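Local coordinates for protein glycerophosphodiester phosphodiesterase (Parabacteroides distasonis, PDB 3NO3) that belongs to the glycerophosphodiester phosphodiesterase family, built as a TIM-barrel fold with a bound magnesium ion, at residues 122-127 against 131-136. Numbering follows the deposited sequence.
Sequences QMVKRM and KRTDYI. With PEG (di(hydroxyethyl)ether), chain E.
Val-124 meets Thr-133 and the hydroxyl end of Tyr-135, two residues apart on their strand; Thr-133 points at the helix, whereas Tyr-135 reaches it through the length of its side chain. Val-124 CG1, anti to the backbone N (chi1 171°), reaches tip to tip toward Thr-133 and lies 3.7 Å from OG1. A short, branched, apolar residue suits this place, offering two methyls close to the backbone. Thr-133 can put a hydroxyl here because OG1 is hydrogen-bonded to the carbonyl O of Leu-129, in the turn joining helix to strand. Tyr-135 and Val-124 come from opposite directions and meet at Tyr-135 OH, 3.6 Å from Val-124 CB and CG2 and 3.7 Å from CG1. Phe-146, stacked on the tyrosine ring, and Phe-102, edge-to-face, flank it.

The helix end is looser. There a di(hydroxyethyl)ether, probably from the crystallisation liquor, bridges the segments: its O1 donates to Lys-125 O (2.9 Å), while Lys-131 N gives O2 a weak bond of 3.5 Å. Both lysines are exposed, as suits long charged chains.

The contact closes a beta-alpha-beta unit of the barrel: helix 110-126 packs on strand 133-137, which runs parallel between strands 99-104 and 155-157, and Val-124 also touches Phe-102 of strand 99-104.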
ATOM      1  N   GLN A 122      -0.842 -15.972  -4.999  1.00 13.58           N
ATOM      2  CA  GLN A 122      -0.121 -17.232  -4.825  1.00 15.00           C
ATOM      3  C   GLN A 122       1.133 -17.099  -3.936  1.00 14.25           C
ATOM      4  O   GLN A 122       1.369 -17.941  -3.062  1.00 14.76           O
ATOM      5  CB  GLN A 122       0.219 -17.841  -6.196  1.00 14.57           C
ATOM      6  CG  GLN A 122      -1.051 -18.387  -6.904  1.00 15.97           C
ATOM      7  CD  GLN A 122      -0.820 -18.874  -8.294  1.00 16.01           C
ATOM      8  OE1 GLN A 122       0.260 -18.715  -8.859  1.00 15.13           O
ATOM      9  NE2 GLN A 122      -1.848 -19.496  -8.871  1.00 15.46           N
HETATM   10  N   MSE A 123       1.896 -16.048  -4.138  1.00 14.24           N
HETATM   11  CA  MSE A 123       3.074 -15.788  -3.325  1.00 14.50           C
HETATM   12  C   MSE A 123       2.702 -15.478  -1.873  1.00 15.34           C
HETATM   13  O   MSE A 123       3.297 -16.059  -0.946  1.00 15.44           O
HETATM   14  CB  MSE A 123       3.878 -14.651  -3.892  1.00 14.78           C
HETATM   15  CG  MSE A 123       5.179 -14.305  -3.091  1.00 15.85           C
HETATM   16 SE   MSE A 123       6.452 -15.740  -3.051  0.75 12.69          SE
HETATM   17  CE  MSE A 123       7.057 -15.533  -4.885  1.00 12.43           C
ATOM     18  N   VAL A 124       1.717 -14.594  -1.682  1.00 14.23           N
ATOM     19  CA  VAL A 124       1.221 -14.229  -0.344  1.00 14.34           C
ATOM     20  C   VAL A 124       0.728 -15.470   0.384  1.00 15.53           C
ATOM     21  O   VAL A 124       1.062 -15.673   1.566  1.00 15.04           O
ATOM     22  CB  VAL A 124       0.167 -13.099  -0.414  1.00 14.05           C
ATOM     23  CG1 VAL A 124      -0.512 -12.864   0.962  1.00 12.28           C
ATOM     24  CG2 VAL A 124       0.869 -11.789  -0.888  1.00 13.39           C
ATOM     25  N   LYS A 125       0.021 -16.328  -0.346  1.00 14.85           N
ATOM     26  CA  LYS A 125      -0.466 -17.578   0.220  1.00 16.22           C
ATOM     27  C   LYS A 125       0.664 -18.498   0.651  1.00 15.75           C
ATOM     28  O   LYS A 125       0.661 -19.004   1.794  1.00 16.79           O
ATOM     29  CB  LYS A 125      -1.343 -18.329  -0.790  1.00 15.90           C
ATOM     30  CG  LYS A 125      -1.987 -19.575  -0.270  1.00 18.09           C
ATOM     31  CD  LYS A 125      -2.787 -20.307  -1.358  1.00 20.24           C
ATOM     32  CE  LYS A 125      -3.222 -21.672  -0.898  1.00 24.56           C
ATOM     33  NZ  LYS A 125      -3.896 -22.439  -1.970  1.00 23.89           N
ATOM     34  N   ARG A 126       1.612 -18.767  -0.250  1.00 16.01           N
ATOM     35  CA  ARG A 126       2.715 -19.690   0.135  1.00 16.83           C
ATOM     36  C   ARG A 126       3.623 -19.129   1.223  1.00 17.38           C
ATOM     37  O   ARG A 126       4.230 -19.920   1.960  1.00 17.95           O
ATOM     38  CB  ARG A 126       3.482 -20.260  -1.081  1.00 16.94           C
ATOM     39  CG  ARG A 126       4.648 -19.554  -1.604  1.00 19.65           C
ATOM     40  CD  ARG A 126       5.465 -20.451  -2.568  1.00 20.22           C
ATOM     41  NE  ARG A 126       6.606 -19.720  -3.092  1.00 20.31           N
ATOM     42  CZ  ARG A 126       7.730 -19.458  -2.439  1.00 15.71           C
ATOM     43  NH1 ARG A 126       7.922 -19.841  -1.194  1.00 17.02           N
ATOM     44  NH2 ARG A 126       8.666 -18.752  -3.047  1.00 18.90           N
HETATM   45  N   MSE A 127       3.696 -17.786   1.353  1.00 17.48           N
HETATM   46  CA  MSE A 127       4.469 -17.168   2.427  1.00 19.25           C
HETATM   47  C   MSE A 127       3.711 -17.022   3.746  1.00 19.42           C
HETATM   48  O   MSE A 127       4.250 -16.492   4.720  1.00 20.13           O
HETATM   49  CB  MSE A 127       5.055 -15.829   1.967  1.00 18.21           C
HETATM   50  CG  MSE A 127       5.966 -15.938   0.764  1.00 19.32           C
HETATM   51 SE   MSE A 127       7.462 -17.072   0.983  0.75 15.24          SE
HETATM   52  CE  MSE A 127       8.313 -15.998   2.313  1.00 19.48           C
ATOM     53  N   LYS A 131      -3.666 -13.468   5.948  1.00 22.48           N
ATOM     54  CA  LYS A 131      -4.346 -12.798   7.059  1.00 24.05           C
ATOM     55  C   LYS A 131      -3.874 -11.384   7.325  1.00 23.82           C
ATOM     56  O   LYS A 131      -4.637 -10.618   7.896  1.00 25.01           O
ATOM     57  CB  LYS A 131      -4.239 -13.563   8.378  1.00 26.02           C
ATOM     58  CG  LYS A 131      -4.878 -14.932   8.397  1.00 32.72           C
ATOM     59  CD  LYS A 131      -4.519 -15.662   9.741  1.00 40.63           C
ATOM     60  CE  LYS A 131      -5.303 -16.946   9.932  1.00 44.59           C
ATOM     61  NZ  LYS A 131      -5.133 -17.848   8.748  1.00 48.42           N
ATOM     62  N   ARG A 132      -2.648 -11.043   6.944  1.00 22.65           N
ATOM     63  CA  ARG A 132      -2.068  -9.723   7.265  1.00 22.95           C
ATOM     64  C   ARG A 132      -1.811  -8.840   6.045  1.00 21.21           C
ATOM     65  O   ARG A 132      -1.261  -7.759   6.210  1.00 21.63           O
ATOM     66  CB  ARG A 132      -0.735  -9.902   8.025  1.00 23.99           C
ATOM     67  CG  ARG A 132      -0.768 -10.704   9.232  1.00 29.15           C
ATOM     68  CD  ARG A 132       0.646 -11.036   9.822  1.00 30.94           C
ATOM     69  NE  ARG A 132       1.560  -9.953   9.606  1.00 31.25           N
ATOM     70  CZ  ARG A 132       2.886 -10.035   9.643  1.00 28.43           C
ATOM     71  NH1 ARG A 132       3.560 -11.146  10.014  1.00 28.06           N
ATOM     72  NH2 ARG A 132       3.537  -8.932   9.351  1.00 25.78           N
ATOM     73  N   THR A 133      -2.253  -9.246   4.850  1.00 19.63           N
ATOM     74  CA  THR A 133      -1.994  -8.526   3.624  1.00 18.53           C
ATOM     75  C   THR A 133      -3.279  -7.962   3.002  1.00 17.74           C
ATOM     76  O   THR A 133      -4.218  -8.704   2.672  1.00 18.36           O
ATOM     77  CB  THR A 133      -1.263  -9.444   2.592  1.00 18.87           C
ATOM     78  OG1 THR A 133      -0.069  -9.979   3.192  1.00 16.84           O
ATOM     79  CG2 THR A 133      -0.914  -8.690   1.328  1.00 14.11           C
ATOM     80  N   ASP A 134      -3.287  -6.649   2.843  1.00 16.91           N
ATOM     81  CA  ASP A 134      -4.365  -5.868   2.228  1.00 17.33           C
ATOM     82  C   ASP A 134      -3.857  -5.383   0.872  1.00 15.55           C
ATOM     83  O   ASP A 134      -2.693  -5.021   0.743  1.00 17.05           O
ATOM     84  CB  ASP A 134      -4.696  -4.637   3.088  1.00 17.52           C
ATOM     85  CG  ASP A 134      -5.168  -4.973   4.490  1.00 20.96           C
ATOM     86  OD1 ASP A 134      -5.424  -6.160   4.856  1.00 21.35           O
ATOM     87  OD2 ASP A 134      -5.298  -3.990   5.246  1.00 25.07           O
ATOM     88  N   TYR A 135      -4.703  -5.410  -0.159  1.00 15.59           N
ATOM     89  CA  TYR A 135      -4.297  -5.032  -1.505  1.00 14.31           C
ATOM     90  C   TYR A 135      -4.859  -3.661  -1.888  1.00 15.31           C
ATOM     91  O   TYR A 135      -6.019  -3.296  -1.526  1.00 16.06           O
ATOM     92  CB  TYR A 135      -4.805  -6.080  -2.521  1.00 15.00           C
ATOM     93  CG  TYR A 135      -4.266  -7.464  -2.285  1.00 15.60           C
ATOM     94  CD1 TYR A 135      -2.925  -7.763  -2.559  1.00 18.25           C
ATOM     95  CD2 TYR A 135      -5.076  -8.473  -1.792  1.00 16.58           C
ATOM     96  CE1 TYR A 135      -2.399  -9.038  -2.347  1.00 18.62           C
ATOM     97  CE2 TYR A 135      -4.546  -9.784  -1.537  1.00 19.03           C
ATOM     98  CZ  TYR A 135      -3.190 -10.044  -1.817  1.00 19.02           C
ATOM     99  OH  TYR A 135      -2.667 -11.331  -1.633  1.00 16.83           O
ATOM    100  N   ILE A 136      -4.044  -2.909  -2.617  1.00 15.09           N
ATOM    101  CA  ILE A 136      -4.444  -1.629  -3.193  1.00 15.70           C
ATOM    102  C   ILE A 136      -3.921  -1.552  -4.624  1.00 15.20           C
ATOM    103  O   ILE A 136      -2.871  -2.116  -4.909  1.00 16.34           O
ATOM    104  CB  ILE A 136      -3.964  -0.433  -2.338  1.00 15.22           C
ATOM    105  CG1 ILE A 136      -2.426  -0.295  -2.299  1.00 13.33           C
ATOM    106  CG2 ILE A 136      -4.493  -0.555  -0.853  1.00 16.61           C
ATOM    107  CD1 ILE A 136      -1.889   0.968  -1.490  1.00 14.47           C
TER
HETATM  108  C1  PEG E 304      -1.817 -17.847   3.866  1.00 41.22           C
HETATM  109  O1  PEG E 304      -1.787 -19.202   3.353  1.00 43.91           O
HETATM  110  C2  PEG E 304      -1.971 -17.819   5.375  1.00 40.84           C
HETATM  111  O2  PEG E 304      -1.922 -16.485   5.814  1.00 42.02           O
HETATM  112  C3  PEG E 304      -1.753 -16.297   7.231  1.00 43.58           C
HETATM  113  C4  PEG E 304      -1.330 -14.860   7.548  1.00 39.79           C